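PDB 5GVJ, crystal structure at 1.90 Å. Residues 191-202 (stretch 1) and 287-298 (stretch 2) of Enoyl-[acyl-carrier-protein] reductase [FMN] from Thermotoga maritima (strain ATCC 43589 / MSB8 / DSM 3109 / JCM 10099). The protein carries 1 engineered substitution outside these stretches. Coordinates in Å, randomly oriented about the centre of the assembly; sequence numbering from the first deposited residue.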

# COMPACT_ATOMS: atom_id res chain seq x y z
N GLN A 191 3.74 -7.80 10.48
CA GLN A 191 3.11 -7.43 11.74
C GLN A 191 1.66 -7.05 11.42
O GLN A 191 1.41 -6.30 10.48
CB GLN A 191 3.86 -6.28 12.40
CG GLN A 191 3.24 -5.81 13.70
CD GLN A 191 4.06 -4.72 14.34
OE1 GLN A 191 4.46 -3.77 13.67
NE2 GLN A 191 4.35 -4.87 15.63
N MET A 192 0.71 -7.62 12.18
CA MET A 192 -0.72 -7.49 11.84
C MET A 192 -1.49 -7.02 13.07
O MET A 192 -2.19 -7.82 13.70
CB MET A 192 -1.29 -8.82 11.34
CG MET A 192 -0.56 -9.48 10.18
SD MET A 192 -1.59 -10.85 9.61
CE MET A 192 -0.50 -11.67 8.46
N GLY A 193 -1.38 -5.74 13.39
CA GLY A 193 -1.99 -5.25 14.62
C GLY A 193 -3.49 -5.44 14.69
O GLY A 193 -4.00 -6.07 15.62
N THR A 194 -4.21 -4.93 13.69
CA THR A 194 -5.67 -4.97 13.74
C THR A 194 -6.18 -6.41 13.70
O THR A 194 -7.12 -6.77 14.43
CB THR A 194 -6.27 -4.12 12.62
OG1 THR A 194 -5.91 -2.75 12.82
CG2 THR A 194 -7.79 -4.23 12.60
N ARG A 195 -5.54 -7.27 12.90
CA ARG A 195 -5.98 -8.66 12.80
C ARG A 195 -5.93 -9.37 14.15
O ARG A 195 -6.83 -10.15 14.49
CB ARG A 195 -5.12 -9.41 11.77
CG ARG A 195 -5.41 -10.91 11.66
CD ARG A 195 -6.80 -11.21 11.07
NE ARG A 195 -7.84 -11.35 12.09
CZ ARG A 195 -9.08 -11.77 11.84
NH1 ARG A 195 -9.47 -12.07 10.60
NH2 ARG A 195 -9.95 -11.87 12.85
N PHE A 196 -4.89 -9.13 14.95
CA PHE A 196 -4.83 -9.82 16.24
C PHE A 196 -5.63 -9.13 17.34
O PHE A 196 -6.02 -9.79 18.30
CB PHE A 196 -3.37 -10.02 16.67
CG PHE A 196 -2.67 -11.13 15.92
CD1 PHE A 196 -3.02 -12.45 16.14
CD2 PHE A 196 -1.70 -10.84 14.97
CE1 PHE A 196 -2.39 -13.49 15.44
CE2 PHE A 196 -1.07 -11.87 14.25
CZ PHE A 196 -1.41 -13.18 14.49
N VAL A 197 -5.85 -7.81 17.24
CA VAL A 197 -6.84 -7.18 18.12
C VAL A 197 -8.21 -7.81 17.92
O VAL A 197 -8.98 -8.00 18.87
CB VAL A 197 -6.89 -5.66 17.88
CG1 VAL A 197 -8.13 -5.06 18.54
CG2 VAL A 197 -5.62 -4.99 18.40
N ALA A 198 -8.53 -8.15 16.67
CA ALA A 198 -9.79 -8.82 16.33
C ALA A 198 -9.68 -10.33 16.51
O ALA A 198 -9.95 -11.12 15.61
CB ALA A 198 -10.21 -8.47 14.91
N SER A 199 -9.33 -10.75 17.73
CA SER A 199 -9.18 -12.17 18.01
C SER A 199 -9.91 -12.53 19.30
O SER A 199 -10.19 -11.67 20.14
CB SER A 199 -7.72 -12.58 18.13
OG SER A 199 -7.17 -12.08 19.33
N VAL A 200 -10.18 -13.83 19.46
CA VAL A 200 -10.88 -14.29 20.66
C VAL A 200 -10.06 -13.97 21.91
O VAL A 200 -10.61 -13.54 22.94
CB VAL A 200 -11.21 -15.79 20.57
CG1 VAL A 200 -11.88 -16.29 21.86
CG2 VAL A 200 -12.13 -16.07 19.40
N GLU A 201 -8.74 -14.14 21.83
CA GLU A 201 -7.87 -13.94 22.98
C GLU A 201 -7.51 -12.49 23.21
O GLU A 201 -6.85 -12.18 24.21
CB GLU A 201 -6.59 -14.78 22.81
CG GLU A 201 -6.82 -16.30 22.86
CD GLU A 201 -7.36 -16.89 21.56
OE1 GLU A 201 -7.45 -16.14 20.55
OE2 GLU A 201 -7.70 -18.09 21.54
N SER A 202 -7.89 -11.59 22.31
CA SER A 202 -7.70 -10.17 22.56
C SER A 202 -8.66 -9.70 23.64
O SER A 202 -9.81 -10.12 23.68
CB SER A 202 -7.92 -9.36 21.28
OG SER A 202 -8.22 -8.01 21.56
N ILE A 287 -14.29 -12.39 14.19
CA ILE A 287 -13.31 -12.55 15.26
C ILE A 287 -12.88 -14.01 15.29
O ILE A 287 -13.72 -14.92 15.41
CB ILE A 287 -13.90 -12.11 16.61
CG1 ILE A 287 -14.43 -10.68 16.52
CG2 ILE A 287 -12.87 -12.26 17.71
CD1 ILE A 287 -13.40 -9.65 16.07
N LYS A 288 -11.58 -14.25 15.15
CA LYS A 288 -11.07 -15.61 15.11
C LYS A 288 -10.16 -15.90 16.30
O LYS A 288 -9.54 -14.99 16.86
CB LYS A 288 -10.26 -15.88 13.84
CG LYS A 288 -11.00 -15.80 12.52
CD LYS A 288 -9.97 -16.08 11.41
CE LYS A 288 -10.50 -15.82 10.02
NZ LYS A 288 -9.45 -16.14 9.01
N PRO A 289 -10.05 -17.16 16.70
CA PRO A 289 -8.97 -17.54 17.61
C PRO A 289 -7.62 -17.23 17.00
O PRO A 289 -7.42 -17.33 15.79
CB PRO A 289 -9.16 -19.06 17.77
CG PRO A 289 -10.59 -19.30 17.43
CD PRO A 289 -10.89 -18.31 16.33
N VAL A 290 -6.68 -16.85 17.87
CA VAL A 290 -5.30 -16.60 17.46
C VAL A 290 -4.74 -17.79 16.70
O VAL A 290 -4.09 -17.63 15.65
CB VAL A 290 -4.45 -16.24 18.69
CG1 VAL A 290 -2.95 -16.45 18.42
CG2 VAL A 290 -4.72 -14.79 19.09
N LYS A 291 -5.00 -19.01 17.18
CA LYS A 291 -4.47 -20.20 16.51
C LYS A 291 -5.00 -20.31 15.09
O LYS A 291 -4.23 -20.62 14.16
CB LYS A 291 -4.84 -21.45 17.31
CG LYS A 291 -3.78 -22.55 17.25
CD LYS A 291 -2.71 -22.32 18.33
CE LYS A 291 -1.36 -22.93 17.93
NZ LYS A 291 -0.78 -22.28 16.68
N GLN A 292 -6.29 -20.06 14.89
CA GLN A 292 -6.86 -20.14 13.55
C GLN A 292 -6.31 -19.04 12.65
O GLN A 292 -6.02 -19.29 11.47
CB GLN A 292 -8.38 -20.03 13.63
CG GLN A 292 -9.08 -20.38 12.32
CD GLN A 292 -8.82 -21.83 11.92
OE1 GLN A 292 -8.40 -22.10 10.80
NE2 GLN A 292 -9.06 -22.75 12.84
N ILE A 293 -6.18 -17.82 13.18
CA ILE A 293 -5.59 -16.73 12.40
C ILE A 293 -4.26 -17.15 11.80
O ILE A 293 -4.01 -16.98 10.60
CB ILE A 293 -5.43 -15.47 13.27
CG1 ILE A 293 -6.79 -14.90 13.66
CG2 ILE A 293 -4.55 -14.41 12.55
CD1 ILE A 293 -6.71 -13.76 14.70
N ILE A 294 -3.38 -17.70 12.63
CA ILE A 294 -2.05 -18.07 12.14
C ILE A 294 -2.14 -19.24 11.17
O ILE A 294 -1.41 -19.27 10.16
CB ILE A 294 -1.12 -18.38 13.33
CG1 ILE A 294 -0.88 -17.10 14.15
CG2 ILE A 294 0.22 -18.98 12.85
CD1 ILE A 294 -0.14 -17.30 15.45
N GLU A 295 -3.03 -20.21 11.43
CA GLU A 295 -3.22 -21.32 10.48
C GLU A 295 -3.70 -20.82 9.12
O GLU A 295 -3.22 -21.27 8.07
CB GLU A 295 -4.23 -22.33 11.03
CG GLU A 295 -3.71 -23.18 12.17
CD GLU A 295 -4.83 -23.85 12.94
OE1 GLU A 295 -5.93 -24.05 12.36
OE2 GLU A 295 -4.62 -24.17 14.13
N ASP A 296 -4.69 -19.93 9.12
CA ASP A 296 -5.24 -19.45 7.85
C ASP A 296 -4.22 -18.61 7.08
O ASP A 296 -4.18 -18.66 5.84
CB ASP A 296 -6.51 -18.64 8.10
CG ASP A 296 -7.63 -19.45 8.72
OD1 ASP A 296 -7.62 -20.70 8.61
OD2 ASP A 296 -8.52 -18.82 9.32
N ILE A 297 -3.43 -17.79 7.80
CA ILE A 297 -2.38 -17.01 7.14
C ILE A 297 -1.44 -17.93 6.38
O ILE A 297 -1.14 -17.71 5.20
CB ILE A 297 -1.58 -16.17 8.16
CG1 ILE A 297 -2.41 -15.12 8.89
CG2 ILE A 297 -0.36 -15.53 7.49
CD1 ILE A 297 -3.50 -14.56 8.10
N LEU A 298 -0.92 -18.94 7.07
CA LEU A 298 0.08 -19.82 6.48
C LEU A 298 -0.48 -20.58 5.29
O LEU A 298 0.20 -20.75 4.27
CB LEU A 298 0.60 -20.78 7.56
CG LEU A 298 1.78 -20.34 8.43
CD1 LEU A 298 1.79 -18.85 8.70
CD2 LEU A 298 1.80 -21.10 9.76
O HOH W 1 -6.05 -19.59 19.85

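The two stretches meet through a largely apolar contact of two helices and the loops adjoining them, pinned by a single backbone bridge and a carboxylate at a helix N-terminus; together they bury 683 Å², summed over both sides. The bridge pairs Ser199 with Lys288: Val200 N donates to Lys288 O (2.9 Å), and Ser199 CA lies 3.1 Å from the same oxygen in a CA-H...O contact. Just beyond, Glu201 OE1 accepts from Val290 N (2.9 Å, N-H...O angle 168°). Because the first turn of a helix leaves its amides without backbone acceptors, a carboxylate suits this place; OE2 accepts from a water that in turn accepts from Lys291 N.

Val290, Ile293 and Ile297, spaced along one side of their helix, point toward stretch 1. Phe196 packs against Val290, Ile293 and Ile294: its CE1 lies 3.7 Å from Ile293 CG2, while Val290 CG2 and Ile294 CG1 approach the ring edge. Met192 CE reaches Ile297 CG1 (4.0 Å). Ala198 CB lies 3.6 Å from Ile287 CD1.

Arg195 turns back to its own stretch, NH2 donating to Ala198 O (2.9 Å), and Ile293 CG1 covers one guanidinium face. Its NE is buried without a partner. Lys288 NZ, 4.4 Å from the like-charged Arg195 NH1, is balanced by a salt bridge to Asp296 OD2 (2.9 Å).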